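Local coordinates for protein amine Dehydrogenase (Pseudomonas putida, PDB 1JMX) that probably serves as the beta-propeller subunit of a three-chain quinohemoprotein amine dehydrogenase that oxidises primary amines and passes their electrons on to heme c, at residues K190-P195 with Y214-F219; T228-Y233 with F250-E255; A164-Y169 with P183-N188; H246-A251 with Y280-R285. All coordinates share one frame; numbering follows the deposited sequence.

Interaction 1 (K190-P195 with Y214-F219)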
loop_
_atom_site.group_PDB
_atom_site.type_symbol
_atom_site.label_atom_id
_atom_site.label_comp_id
_atom_site.label_asym_id
_atom_site.label_seq_id
_atom_site.Cartn_x
_atom_site.Cartn_y
_atom_site.Cartn_z
ATOM N N LYS B 190 -3.337 -28.324 19.988
ATOM C CA LYS B 190 -3.876 -27.552 21.110
ATOM C C LYS B 190 -2.834 -26.698 21.834
ATOM O O LYS B 190 -1.694 -27.114 22.020
ATOM C CB LYS B 190 -4.619 -28.446 22.107
ATOM C CG LYS B 190 -5.666 -27.665 22.904
ATOM C CD LYS B 190 -6.701 -27.015 21.950
ATOM C CE LYS B 190 -7.430 -25.810 22.576
ATOM N NZ LYS B 190 -6.577 -24.566 22.661
ATOM N N GLY B 191 -3.238 -25.492 22.221
ATOM C CA GLY B 191 -2.335 -24.584 22.904
ATOM C C GLY B 191 -1.548 -23.737 21.926
ATOM O O GLY B 191 -0.788 -22.856 22.321
ATOM N N TYR B 192 -1.716 -24.023 20.641
ATOM C CA TYR B 192 -1.030 -23.286 19.590
ATOM C C TYR B 192 -2.025 -22.847 18.534
ATOM O O TYR B 192 -3.131 -23.383 18.433
ATOM C CB TYR B 192 0.010 -24.163 18.903
ATOM C CG TYR B 192 1.203 -24.516 19.737
ATOM C CD1 TYR B 192 1.121 -25.493 20.735
ATOM C CD2 TYR B 192 2.438 -23.915 19.500
ATOM C CE1 TYR B 192 2.250 -25.862 21.472
ATOM C CE2 TYR B 192 3.563 -24.276 20.222
ATOM C CZ TYR B 192 3.466 -25.251 21.205
ATOM O OH TYR B 192 4.593 -25.629 21.900
ATOM N N SER B 193 -1.628 -21.857 17.748
ATOM C CA SER B 193 -2.470 -21.389 16.663
ATOM C C SER B 193 -2.021 -22.197 15.451
ATOM O O SER B 193 -1.183 -23.098 15.567
ATOM C CB SER B 193 -2.233 -19.899 16.406
ATOM O OG SER B 193 -0.919 -19.675 15.933
ATOM N N ALA B 194 -2.608 -21.904 14.298
ATOM C CA ALA B 194 -2.219 -22.568 13.073
ATOM C C ALA B 194 -0.925 -21.863 12.659
ATOM O O ALA B 194 -0.741 -20.681 12.954
ATOM C CB ALA B 194 -3.298 -22.372 12.012
ATOM N N PRO B 195 0.021 -22.592 12.041
ATOM C CA PRO B 195 1.277 -21.958 11.620
ATOM C C PRO B 195 1.093 -21.028 10.414
ATOM O O PRO B 195 0.076 -21.081 9.719
ATOM C CB PRO B 195 2.156 -23.156 11.257
ATOM C CG PRO B 195 1.165 -24.176 10.784
ATOM C CD PRO B 195 0.046 -24.046 11.782
ATOM N N TYR B 214 8.544 -21.423 9.535
ATOM C CA TYR B 214 7.174 -21.047 9.821
ATOM C C TYR B 214 7.149 -20.363 11.176
ATOM O O TYR B 214 8.137 -20.403 11.907
ATOM C CB TYR B 214 6.239 -22.271 9.805
ATOM C CG TYR B 214 6.480 -23.309 10.882
ATOM C CD1 TYR B 214 5.892 -23.189 12.142
ATOM C CD2 TYR B 214 7.267 -24.438 10.626
ATOM C CE1 TYR B 214 6.077 -24.167 13.121
ATOM C CE2 TYR B 214 7.462 -25.425 11.604
ATOM C CZ TYR B 214 6.861 -25.277 12.844
ATOM O OH TYR B 214 7.044 -26.234 13.799
ATOM N N THR B 215 6.063 -19.654 11.466
ATOM C CA THR B 215 5.905 -19.003 12.758
ATOM C C THR B 215 4.620 -19.566 13.325
ATOM O O THR B 215 3.749 -20.011 12.575
ATOM C CB THR B 215 5.790 -17.455 12.663
ATOM O OG1 THR B 215 4.635 -17.093 11.899
ATOM C CG2 THR B 215 7.034 -16.848 12.034
ATOM N N ILE B 216 4.516 -19.598 14.644
ATOM C CA ILE B 216 3.315 -20.118 15.281
ATOM C C ILE B 216 3.140 -19.448 16.632
ATOM O O ILE B 216 4.120 -19.080 17.277
ATOM C CB ILE B 216 3.371 -21.668 15.437
ATOM C CG1 ILE B 216 1.980 -22.212 15.769
ATOM C CG2 ILE B 216 4.402 -22.073 16.496
ATOM C CD1 ILE B 216 1.891 -23.710 15.832
ATOM N N ALA B 217 1.889 -19.230 17.020
ATOM C CA ALA B 217 1.577 -18.597 18.297
ATOM C C ALA B 217 1.271 -19.647 19.352
ATOM O O ALA B 217 0.443 -20.528 19.134
ATOM C CB ALA B 217 0.389 -17.657 18.139
ATOM N N ARG B 218 1.970 -19.589 20.480
ATOM C CA ARG B 218 1.708 -20.543 21.539
ATOM C C ARG B 218 0.910 -19.807 22.592
ATOM O O ARG B 218 1.431 -18.924 23.271
ATOM C CB ARG B 218 2.989 -21.089 22.156
ATOM C CG ARG B 218 2.681 -22.158 23.191
ATOM C CD ARG B 218 3.664 -22.179 24.347
ATOM N NE ARG B 218 5.012 -22.546 23.927
ATOM C CZ ARG B 218 6.084 -21.769 24.086
ATOM N NH1 ARG B 218 5.969 -20.569 24.668
ATOM N NH2 ARG B 218 7.270 -22.178 23.629
ATOM N N PHE B 219 -0.363 -20.160 22.700
ATOM C CA PHE B 219 -1.273 -19.542 23.658
ATOM C C PHE B 219 -0.837 -19.685 25.129
ATOM O O PHE B 219 -1.170 -18.768 25.927
ATOM C CB PHE B 219 -2.666 -20.136 23.486
ATOM C CG PHE B 219 -3.173 -20.107 22.074
ATOM C CD1 PHE B 219 -3.881 -21.193 21.558
ATOM C CD2 PHE B 219 -2.988 -18.982 21.274
ATOM C CE1 PHE B 219 -4.405 -21.155 20.268
ATOM C CE2 PHE B 219 -3.510 -18.934 19.977
ATOM C CZ PHE B 219 -4.219 -20.021 19.477
#
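One face of the Y192 ring is covered by the aliphatic part of R218, whose CG makes a CH-pi contact 3.9 Å from the ring centroid and 17° off its normal; K190 O lies at the ring edge, in plane. In this beta-propeller the pairing docks the long loop after strand 178-182 onto strand 209-218, an edge strand of its blade, through a single beta bridge, Y192 with R218. The guanidinium of R218 stands 75° to the Y192 ring with its edge toward Y192 OH, and its NH1 is held in a salt bridge by D230. The F219 ring carries Y192 CA over one face and K190 NZ near its edge. Backbone bonds flank the bridge: F219 N gives a bent one to G191 O (2.8 Å), and S193 N meets A217 O in the carbonyl plane (2.8 Å). Beyond them the S193 side chain takes over the backbone's role. S193 OG, between backbone N and carbonyl carbon (chi1 66°), accepts from A217 N at 3.0 Å and donates to A194 O at 3.1 Å. I216 CD1 reaches Y192 CB (3.6 Å) and also presses on the buried S193 O, a carbonyl without a hydrogen-bond partner in the model, at 3.1 Å.

Interaction 2 (T228-Y233 with F250-E255)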
loop_
_atom_site.group_PDB
_atom_site.type_symbol
_atom_site.label_atom_id
_atom_site.label_comp_id
_atom_site.label_asym_id
_atom_site.label_seq_id
_atom_site.Cartn_x
_atom_site.Cartn_y
_atom_site.Cartn_z
ATOM N N THR B 228 -1.123 -12.015 24.293
ATOM C CA THR B 228 -0.512 -12.991 25.207
ATOM C C THR B 228 0.094 -14.216 24.517
ATOM O O THR B 228 0.996 -14.865 25.069
ATOM C CB THR B 228 -1.505 -13.435 26.322
ATOM O OG1 THR B 228 -1.914 -12.282 27.077
ATOM C CG2 THR B 228 -0.858 -14.474 27.269
ATOM N N ALA B 229 -0.390 -14.539 23.321
ATOM C CA ALA B 229 0.151 -15.665 22.583
ATOM C C ALA B 229 1.635 -15.378 22.345
ATOM O O ALA B 229 2.022 -14.255 22.012
ATOM C CB ALA B 229 -0.580 -15.825 21.264
ATOM N N ASP B 230 2.458 -16.399 22.548
ATOM C CA ASP B 230 3.904 -16.302 22.386
ATOM C C ASP B 230 4.358 -16.663 20.966
ATOM O O ASP B 230 4.175 -17.794 20.508
ATOM C CB ASP B 230 4.569 -17.242 23.401
ATOM C CG ASP B 230 6.005 -16.873 23.693
ATOM O OD1 ASP B 230 6.384 -15.705 23.441
ATOM O OD2 ASP B 230 6.751 -17.750 24.197
ATOM N N LEU B 231 4.996 -15.712 20.294
ATOM C CA LEU B 231 5.470 -15.935 18.935
ATOM C C LEU B 231 6.743 -16.755 18.854
ATOM O O LEU B 231 7.763 -16.381 19.415
ATOM C CB LEU B 231 5.653 -14.608 18.197
ATOM C CG LEU B 231 4.391 -14.016 17.563
ATOM C CD1 LEU B 231 4.737 -12.722 16.819
ATOM C CD2 LEU B 231 3.765 -15.036 16.600
ATOM N N LEU B 232 6.683 -17.850 18.101
ATOM C CA LEU B 232 7.821 -18.746 17.931
ATOM C C LEU B 232 8.152 -18.996 16.457
ATOM O O LEU B 232 7.288 -18.882 15.585
ATOM C CB LEU B 232 7.511 -20.102 18.576
ATOM C CG LEU B 232 7.116 -20.143 20.049
ATOM C CD1 LEU B 232 6.360 -21.419 20.342
ATOM C CD2 LEU B 232 8.358 -20.036 20.925
ATOM N N TYR B 233 9.412 -19.315 16.186
ATOM C CA TYR B 233 9.833 -19.655 14.837
ATOM C C TYR B 233 10.047 -21.158 14.832
ATOM O O TYR B 233 10.538 -21.736 15.804
ATOM C CB TYR B 233 11.125 -18.949 14.436
ATOM C CG TYR B 233 10.927 -17.926 13.336
ATOM C CD1 TYR B 233 11.027 -16.565 13.605
ATOM C CD2 TYR B 233 10.595 -18.316 12.035
ATOM C CE1 TYR B 233 10.800 -15.620 12.622
ATOM C CE2 TYR B 233 10.361 -17.368 11.039
ATOM C CZ TYR B 233 10.464 -16.022 11.343
ATOM O OH TYR B 233 10.208 -15.064 10.395
ATOM N N PHE B 250 12.415 -23.476 17.170
ATOM C CA PHE B 250 13.802 -23.301 17.607
ATOM C C PHE B 250 14.158 -21.958 18.251
ATOM O O PHE B 250 15.334 -21.672 18.478
ATOM C CB PHE B 250 14.762 -23.579 16.440
ATOM C CG PHE B 250 14.589 -22.651 15.266
ATOM C CD1 PHE B 250 15.330 -21.473 15.177
ATOM C CD2 PHE B 250 13.706 -22.963 14.237
ATOM C CE1 PHE B 250 15.194 -20.623 14.081
ATOM C CE2 PHE B 250 13.563 -22.116 13.134
ATOM C CZ PHE B 250 14.309 -20.946 13.058
ATOM N N ALA B 251 13.150 -21.147 18.553
ATOM C CA ALA B 251 13.398 -19.840 19.148
ATOM C C ALA B 251 12.150 -18.979 19.274
ATOM O O ALA B 251 11.203 -19.111 18.496
ATOM C CB ALA B 251 14.426 -19.086 18.314
ATOM N N ASP B 252 12.152 -18.095 20.266
ATOM C CA ASP B 252 11.043 -17.177 20.423
ATOM C C ASP B 252 11.332 -16.083 19.402
ATOM O O ASP B 252 12.476 -15.657 19.245
ATOM C CB ASP B 252 10.980 -16.578 21.833
ATOM C CG ASP B 252 9.790 -15.641 22.005
ATOM O OD1 ASP B 252 9.981 -14.405 21.977
ATOM O OD2 ASP B 252 8.646 -16.137 22.125
ATOM N N LEU B 253 10.304 -15.691 18.664
ATOM C CA LEU B 253 10.424 -14.663 17.642
ATOM C C LEU B 253 10.710 -13.260 18.195
ATOM O O LEU B 253 9.885 -12.683 18.908
ATOM C CB LEU B 253 9.140 -14.644 16.806
ATOM C CG LEU B 253 9.032 -13.890 15.478
ATOM C CD1 LEU B 253 7.759 -14.333 14.786
ATOM C CD2 LEU B 253 9.035 -12.378 15.681
ATOM N N THR B 254 11.883 -12.730 17.858
ATOM C CA THR B 254 12.296 -11.374 18.249
ATOM C C THR B 254 12.499 -10.521 16.986
ATOM O O THR B 254 12.519 -9.291 17.048
ATOM C CB THR B 254 13.597 -11.369 19.086
ATOM O OG1 THR B 254 14.670 -11.965 18.346
ATOM C CG2 THR B 254 13.389 -12.123 20.379
ATOM N N GLU B 255 12.636 -11.206 15.848
ATOM C CA GLU B 255 12.830 -10.589 14.534
ATOM C C GLU B 255 12.385 -11.590 13.464
ATOM O O GLU B 255 12.202 -12.781 13.747
ATOM C CB GLU B 255 14.301 -10.223 14.312
ATOM C CG GLU B 255 15.265 -11.404 14.378
ATOM C CD GLU B 255 16.711 -11.032 14.063
ATOM O OE1 GLU B 255 17.612 -11.827 14.397
ATOM O OE2 GLU B 255 16.957 -9.965 13.464
#
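From its CB outward, the Y233 side chain meets the corner formed by 250-255 at almost every step. Y233 CB lies over one face of the F250 ring, 4.0 Å from F250 CZ. An unusual first torsion (chi1 -113°) then turns the ring toward L253, and L253 CG is 3.8 Å from Y233 CD1. Next along the same rim, Y233 CE1 meets E255 O, which lies near the ring plane 3.4 Å away, and the hydroxyl at the tip is hydrogen-bonded to the backbone N of Y257. L253 answers with CG anti to its backbone N (chi1 -167°), so that its branch crosses the tyrosine obliquely while L253 CB runs beside L231 CB at 3.8 Å; L253 also packs on an aromatic side chain of another protein chain.

The backbones hold this packing in place. F250 N donates to Y233 O (2.9 Å) in the carbonyl plane, and Y233 N returns a bond to A251 O (2.9 Å) that is nearly straight, 170° at the hydrogen. After the non-hydrogen-bonded pair L232 and D252, L253 N reaches L231 O at 2.7 Å from above the carbonyl plane. At the exposed end two acidic side chains crowd together, D230 OD1 lying 2.7 Å from D252 OD2; a salt bridge from R218 to D230 OD2 probably offsets some of this negative charge. The chain turns at A251, leaving strand 245-250 and heading for strand 257-262 of the next sheet, while strand 230-239 is hydrogen-bonded on its other side to strand 209-218.

Interaction 3 (A164-Y169 with P183-N188)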
loop_
_atom_site.group_PDB
_atom_site.type_symbol
_atom_site.label_atom_id
_atom_site.label_comp_id
_atom_site.label_asym_id
_atom_site.label_seq_id
_atom_site.Cartn_x
_atom_site.Cartn_y
_atom_site.Cartn_z
ATOM N N ALA B 164 3.418 -28.075 -1.251
ATOM C CA ALA B 164 3.137 -27.126 -0.189
ATOM C C ALA B 164 1.879 -26.341 -0.554
ATOM O O ALA B 164 1.825 -25.682 -1.591
ATOM C CB ALA B 164 4.320 -26.182 0.011
ATOM N N GLY B 165 0.848 -26.488 0.270
ATOM C CA GLY B 165 -0.405 -25.779 0.062
ATOM C C GLY B 165 -0.946 -25.485 1.445
ATOM O O GLY B 165 -0.149 -25.278 2.354
ATOM N N PRO B 166 -2.273 -25.410 1.644
ATOM C CA PRO B 166 -2.808 -25.139 2.989
ATOM C C PRO B 166 -2.176 -26.150 3.949
ATOM O O PRO B 166 -1.884 -25.833 5.095
ATOM C CB PRO B 166 -4.303 -25.382 2.808
ATOM C CG PRO B 166 -4.533 -24.874 1.406
ATOM C CD PRO B 166 -3.354 -25.461 0.643
ATOM N N ASP B 167 -1.960 -27.360 3.434
ATOM C CA ASP B 167 -1.297 -28.453 4.138
ATOM C C ASP B 167 -0.243 -28.967 3.150
ATOM O O ASP B 167 -0.279 -28.631 1.966
ATOM C CB ASP B 167 -2.269 -29.596 4.449
ATOM C CG ASP B 167 -3.275 -29.249 5.539
ATOM O OD1 ASP B 167 -2.917 -28.578 6.534
ATOM O OD2 ASP B 167 -4.437 -29.682 5.408
ATOM N N ILE B 168 0.736 -29.714 3.644
ATOM C CA ILE B 168 1.741 -30.285 2.759
ATOM C C ILE B 168 1.135 -31.614 2.307
ATOM O O ILE B 168 0.648 -32.393 3.132
ATOM C CB ILE B 168 3.089 -30.542 3.476
ATOM C CG1 ILE B 168 3.588 -29.258 4.138
ATOM C CG2 ILE B 168 4.136 -31.064 2.485
ATOM C CD1 ILE B 168 3.762 -28.111 3.198
ATOM N N TYR B 169 1.113 -31.832 0.996
ATOM C CA TYR B 169 0.558 -33.040 0.415
ATOM C C TYR B 169 1.623 -33.922 -0.208
ATOM O O TYR B 169 2.700 -33.464 -0.562
ATOM C CB TYR B 169 -0.456 -32.690 -0.669
ATOM C CG TYR B 169 -1.461 -31.657 -0.263
ATOM C CD1 TYR B 169 -1.424 -30.381 -0.815
ATOM C CD2 TYR B 169 -2.462 -31.954 0.658
ATOM C CE1 TYR B 169 -2.357 -29.430 -0.469
ATOM C CE2 TYR B 169 -3.404 -31.004 1.015
ATOM C CZ TYR B 169 -3.345 -29.747 0.446
ATOM O OH TYR B 169 -4.281 -28.803 0.773
ATOM N N PRO B 183 0.137 -31.762 8.122
ATOM C CA PRO B 183 -0.897 -30.747 8.338
ATOM C C PRO B 183 -0.354 -29.432 8.883
ATOM O O PRO B 183 0.434 -29.416 9.827
ATOM C CB PRO B 183 -1.837 -31.426 9.335
ATOM C CG PRO B 183 -0.921 -32.282 10.127
ATOM C CD PRO B 183 -0.033 -32.885 9.062
ATOM N N LEU B 184 -0.694 -28.344 8.201
ATOM C CA LEU B 184 -0.290 -27.004 8.611
ATOM C C LEU B 184 -1.561 -26.284 9.027
ATOM O O LEU B 184 -1.841 -26.149 10.220
ATOM C CB LEU B 184 0.400 -26.257 7.465
ATOM C CG LEU B 184 1.775 -26.763 7.032
ATOM C CD1 LEU B 184 2.236 -25.998 5.817
ATOM C CD2 LEU B 184 2.769 -26.603 8.177
ATOM N N ARG B 185 -2.379 -25.910 8.049
ATOM C CA ARG B 185 -3.622 -25.229 8.355
ATOM C C ARG B 185 -4.526 -26.108 9.210
ATOM O O ARG B 185 -5.180 -25.629 10.137
ATOM C CB ARG B 185 -4.367 -24.807 7.091
ATOM C CG ARG B 185 -5.498 -23.839 7.424
ATOM C CD ARG B 185 -6.278 -23.398 6.225
ATOM N NE ARG B 185 -5.475 -22.642 5.276
ATOM C CZ ARG B 185 -5.969 -22.126 4.157
ATOM N NH1 ARG B 185 -7.251 -22.285 3.871
ATOM N NH2 ARG B 185 -5.183 -21.488 3.305
ATOM N N ASN B 186 -4.562 -27.399 8.900
ATOM C CA ASN B 186 -5.389 -28.321 9.666
ATOM C C ASN B 186 -4.609 -29.066 10.746
ATOM O O ASN B 186 -4.972 -30.172 11.147
ATOM C CB ASN B 186 -6.131 -29.270 8.733
ATOM C CG ASN B 186 -7.065 -28.534 7.807
ATOM O OD1 ASN B 186 -8.157 -28.120 8.205
ATOM N ND2 ASN B 186 -6.616 -28.300 6.579
ATOM N N TRP B 187 -3.523 -28.448 11.201
ATOM C CA TRP B 187 -2.700 -28.997 12.273
ATOM C C TRP B 187 -3.446 -28.552 13.525
ATOM O O TRP B 187 -3.282 -27.418 13.985
ATOM C CB TRP B 187 -1.312 -28.343 12.250
ATOM C CG TRP B 187 -0.283 -28.942 13.174
ATOM C CD1 TRP B 187 -0.415 -30.063 13.943
ATOM C CD2 TRP B 187 1.057 -28.476 13.371
ATOM N NE1 TRP B 187 0.764 -30.329 14.599
ATOM C CE2 TRP B 187 1.685 -29.371 14.266
ATOM C CE3 TRP B 187 1.791 -27.389 12.874
ATOM C CZ2 TRP B 187 3.014 -29.215 14.674
ATOM C CZ3 TRP B 187 3.111 -27.233 13.275
ATOM C CH2 TRP B 187 3.710 -28.144 14.168
ATOM N N ASN B 188 -4.330 -29.403 14.026
ATOM C CA ASN B 188 -5.108 -29.063 15.214
ATOM C C ASN B 188 -4.299 -29.312 16.485
ATOM O O ASN B 188 -4.605 -30.200 17.280
ATOM C CB ASN B 188 -6.425 -29.840 15.223
ATOM C CG ASN B 188 -7.439 -29.265 14.250
ATOM O OD1 ASN B 188 -8.218 -28.369 14.611
ATOM N ND2 ASN B 188 -7.428 -29.757 13.004
#
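P183 opens the loop by laying its CA beside the carboxylate of D167, the group that L184 and N186 both bind. L184 N donates to D167 OD1 (2.8 Å) on its anti lone pair, while L184 CD1 meets I168 CD1 at 3.7 Å. R185 N donates to P166 O at 3.0 Å. The arginine chain, bent at chi3, runs alongside the proline so that P166 CB lies over a face of the guanidinium, 3.9 Å from R185 NE; its NH2 is hydrogen-bonded to Q149 and its NH1 makes a salt bridge with D143 of another amine dehydrogenase chain. N186 grips the carboxylate twice: its backbone N meets OD1 of D167 almost straight (3.1 Å, 177°), and its ND2 meets OD2 of D167 at 2.8 Å, both on syn lone pairs. The amide and carboxylate planes stand 62° apart. These three N-H groups help fix the rotation of D167 and would probably stabilise its charge. W187 N closes a type I turn onto L184 O at 3.0 Å. The aspartate belongs to the tight connection between strands 161-164 and 168-171 of one propeller blade, and the turn it holds follows edge strand 178-182; from there W187 packs on Y214, and I168 on M212, both in strand 209-218 of the following blade.

Interaction 4 (H246-A251 with Y280-R285)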
loop_
_atom_site.group_PDB
_atom_site.type_symbol
_atom_site.label_atom_id
_atom_site.label_comp_id
_atom_site.label_asym_id
_atom_site.label_seq_id
_atom_site.Cartn_x
_atom_site.Cartn_y
_atom_site.Cartn_z
ATOM N N HIS B 246 9.389 -33.685 9.577
ATOM C CA HIS B 246 9.810 -33.155 10.873
ATOM C C HIS B 246 9.500 -31.666 11.057
ATOM O O HIS B 246 9.645 -30.869 10.140
ATOM C CB HIS B 246 11.312 -33.433 11.075
ATOM C CG HIS B 246 12.016 -32.462 11.979
ATOM N ND1 HIS B 246 12.263 -32.725 13.312
ATOM C CD2 HIS B 246 12.595 -31.260 11.721
ATOM C CE1 HIS B 246 12.968 -31.735 13.834
ATOM N NE2 HIS B 246 13.182 -30.833 12.891
ATOM N N THR B 247 9.053 -31.314 12.258
ATOM C CA THR B 247 8.750 -29.932 12.607
ATOM C C THR B 247 9.271 -29.689 14.016
ATOM O O THR B 247 9.330 -30.615 14.832
ATOM C CB THR B 247 7.240 -29.645 12.632
ATOM O OG1 THR B 247 6.641 -30.365 13.715
ATOM C CG2 THR B 247 6.581 -30.037 11.318
ATOM N N GLN B 248 9.652 -28.448 14.303
ATOM C CA GLN B 248 10.137 -28.103 15.626
ATOM C C GLN B 248 10.471 -26.626 15.761
ATOM O O GLN B 248 11.154 -26.058 14.904
ATOM C CB GLN B 248 11.353 -28.956 16.002
ATOM C CG GLN B 248 12.709 -28.364 15.683
ATOM C CD GLN B 248 13.670 -28.562 16.837
ATOM O OE1 GLN B 248 14.218 -29.654 17.025
ATOM N NE2 GLN B 248 13.843 -27.521 17.651
ATOM N N GLU B 249 9.969 -26.004 16.826
ATOM C CA GLU B 249 10.243 -24.592 17.084
ATOM C C GLU B 249 11.667 -24.476 17.634
ATOM O O GLU B 249 12.088 -25.301 18.453
ATOM C CB GLU B 249 9.233 -24.019 18.073
ATOM C CG GLU B 249 7.808 -23.992 17.551
ATOM C CD GLU B 249 7.187 -25.371 17.451
ATOM O OE1 GLU B 249 7.387 -26.188 18.376
ATOM O OE2 GLU B 249 6.487 -25.644 16.458
ATOM N N PHE B 250 12.415 -23.476 17.170
ATOM C CA PHE B 250 13.802 -23.301 17.607
ATOM C C PHE B 250 14.158 -21.958 18.251
ATOM O O PHE B 250 15.334 -21.672 18.478
ATOM C CB PHE B 250 14.762 -23.579 16.440
ATOM C CG PHE B 250 14.589 -22.651 15.266
ATOM C CD1 PHE B 250 15.330 -21.473 15.177
ATOM C CD2 PHE B 250 13.706 -22.963 14.237
ATOM C CE1 PHE B 250 15.194 -20.623 14.081
ATOM C CE2 PHE B 250 13.563 -22.116 13.134
ATOM C CZ PHE B 250 14.309 -20.946 13.058
ATOM N N ALA B 251 13.150 -21.147 18.553
ATOM C CA ALA B 251 13.398 -19.840 19.148
ATOM C C ALA B 251 12.150 -18.979 19.274
ATOM O O ALA B 251 11.203 -19.111 18.496
ATOM C CB ALA B 251 14.426 -19.086 18.314
ATOM N N TYR B 280 21.233 -20.222 15.352
ATOM C CA TYR B 280 20.527 -20.820 16.477
ATOM C C TYR B 280 20.924 -22.241 16.810
ATOM O O TYR B 280 21.318 -23.017 15.937
ATOM C CB TYR B 280 19.020 -20.813 16.237
ATOM C CG TYR B 280 18.401 -19.461 16.365
ATOM C CD1 TYR B 280 18.420 -18.565 15.301
ATOM C CD2 TYR B 280 17.819 -19.060 17.557
ATOM C CE1 TYR B 280 17.879 -17.297 15.424
ATOM C CE2 TYR B 280 17.275 -17.794 17.693
ATOM C CZ TYR B 280 17.310 -16.915 16.623
ATOM O OH TYR B 280 16.800 -15.653 16.763
ATOM N N ASP B 281 20.726 -22.591 18.076
ATOM C CA ASP B 281 20.998 -23.924 18.576
ATOM C C ASP B 281 19.613 -24.560 18.623
ATOM O O ASP B 281 18.769 -24.128 19.400
ATOM C CB ASP B 281 21.581 -23.831 19.986
ATOM C CG ASP B 281 22.084 -25.155 20.498
ATOM O OD1 ASP B 281 21.302 -26.129 20.528
ATOM O OD2 ASP B 281 23.272 -25.215 20.874
ATOM N N LEU B 282 19.361 -25.536 17.753
ATOM C CA LEU B 282 18.055 -26.207 17.698
ATOM C C LEU B 282 17.680 -26.898 19.004
ATOM O O LEU B 282 16.553 -26.772 19.485
ATOM C CB LEU B 282 18.014 -27.262 16.584
ATOM C CG LEU B 282 17.654 -26.956 15.130
ATOM C CD1 LEU B 282 16.292 -26.295 15.031
ATOM C CD2 LEU B 282 18.719 -26.098 14.527
ATOM N N LYS B 283 18.608 -27.695 19.524
ATOM C CA LYS B 283 18.394 -28.442 20.761
ATOM C C LYS B 283 18.011 -27.489 21.901
ATOM O O LYS B 283 16.930 -27.611 22.499
ATOM C CB LYS B 283 19.670 -29.234 21.117
ATOM C CG LYS B 283 19.554 -30.133 22.355
ATOM C CD LYS B 283 20.890 -30.830 22.702
ATOM C CE LYS B 283 21.770 -30.031 23.686
ATOM N NZ LYS B 283 21.254 -30.044 25.105
ATOM N N GLN B 284 18.867 -26.495 22.130
ATOM C CA GLN B 284 18.659 -25.515 23.193
ATOM C C GLN B 284 17.639 -24.425 22.898
ATOM O O GLN B 284 17.264 -23.685 23.806
ATOM C CB GLN B 284 19.987 -24.873 23.595
ATOM C CG GLN B 284 21.012 -25.871 24.129
ATOM C CD GLN B 284 22.144 -25.200 24.895
ATOM O OE1 GLN B 284 22.136 -25.164 26.136
ATOM N NE2 GLN B 284 23.120 -24.657 24.164
ATOM N N ARG B 285 17.180 -24.336 21.649
ATOM C CA ARG B 285 16.210 -23.312 21.239
ATOM C C ARG B 285 16.763 -21.941 21.620
ATOM O O ARG B 285 16.019 -21.032 22.004
ATOM C CB ARG B 285 14.882 -23.525 21.950
ATOM C CG ARG B 285 14.097 -24.765 21.549
ATOM C CD ARG B 285 12.711 -24.609 22.136
ATOM N NE ARG B 285 11.798 -25.710 21.856
ATOM C CZ ARG B 285 10.470 -25.584 21.876
ATOM N NH1 ARG B 285 9.909 -24.404 22.154
ATOM N NH2 ARG B 285 9.693 -26.641 21.656
HETATM O O HOH W 1 7.167 -25.238 21.306
#
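D281 OD1 is held by two hydrogen bonds: Q284 N donates at 2.9 Å, almost straight at 175° but from above the carboxylate plane, and N268 ND2 supplies the second. The first makes an Asx motif, which accompanies residues 282-284, helical in their backbone angles only, and brings R285 back against strand 245-250. There R285 CA approaches F250 O at 3.3 Å, a C-H...O contact to a buried carbonyl that has no hydrogen-bond partner in the model. The extended arginine chain runs beside E249, with E249 O over one face of the guanidinium. Their charges are joined through a water, which accepts from R285 NH2 at 2.9 Å and donates to E249 OE1 at 3.1 Å; E249 OE2 is taken by R189 and Y214. Q248 NE2 bends round to donate to E249 O at 2.9 Å and adds a weak bond to L282 O at 3.4 Å. The apolar centre is a T-shaped pair in which the edge of F250 faces the ring of Y280, centroids 5.5 Å apart and planes at 71°. L282 CD1 fits tightly beside F250 CB, at 3.4 Å. Y280 OH is hydrogen-bonded to Y257, and I270 touches F250, Y280 and L282 alike. Aromatic and aliphatic side chains packed between consecutive antiparallel sheets in this way are the usual interface between neighbouring blades of a beta-propeller.

Overall arrangement
Along the chain the order is interaction 3, then interaction 1, then interactions 2 and 4, which share F250 and A251. Interactions 1, 2 and 4 all reach the three-stranded antiparallel sheet of strands 209-218, 230-239 and 245-250: the first adds a loop at one edge, and the others carry the opposite edge over to the next blade. Centres of interactions 1 and 2 are about 10 Å apart, those of 2 and 4 about 11 Å. Interaction 3, about 13 Å from interaction 1 between centres, ties in the preceding blade through W187 and P195. Together the four contacts connect three successive blades of the propeller.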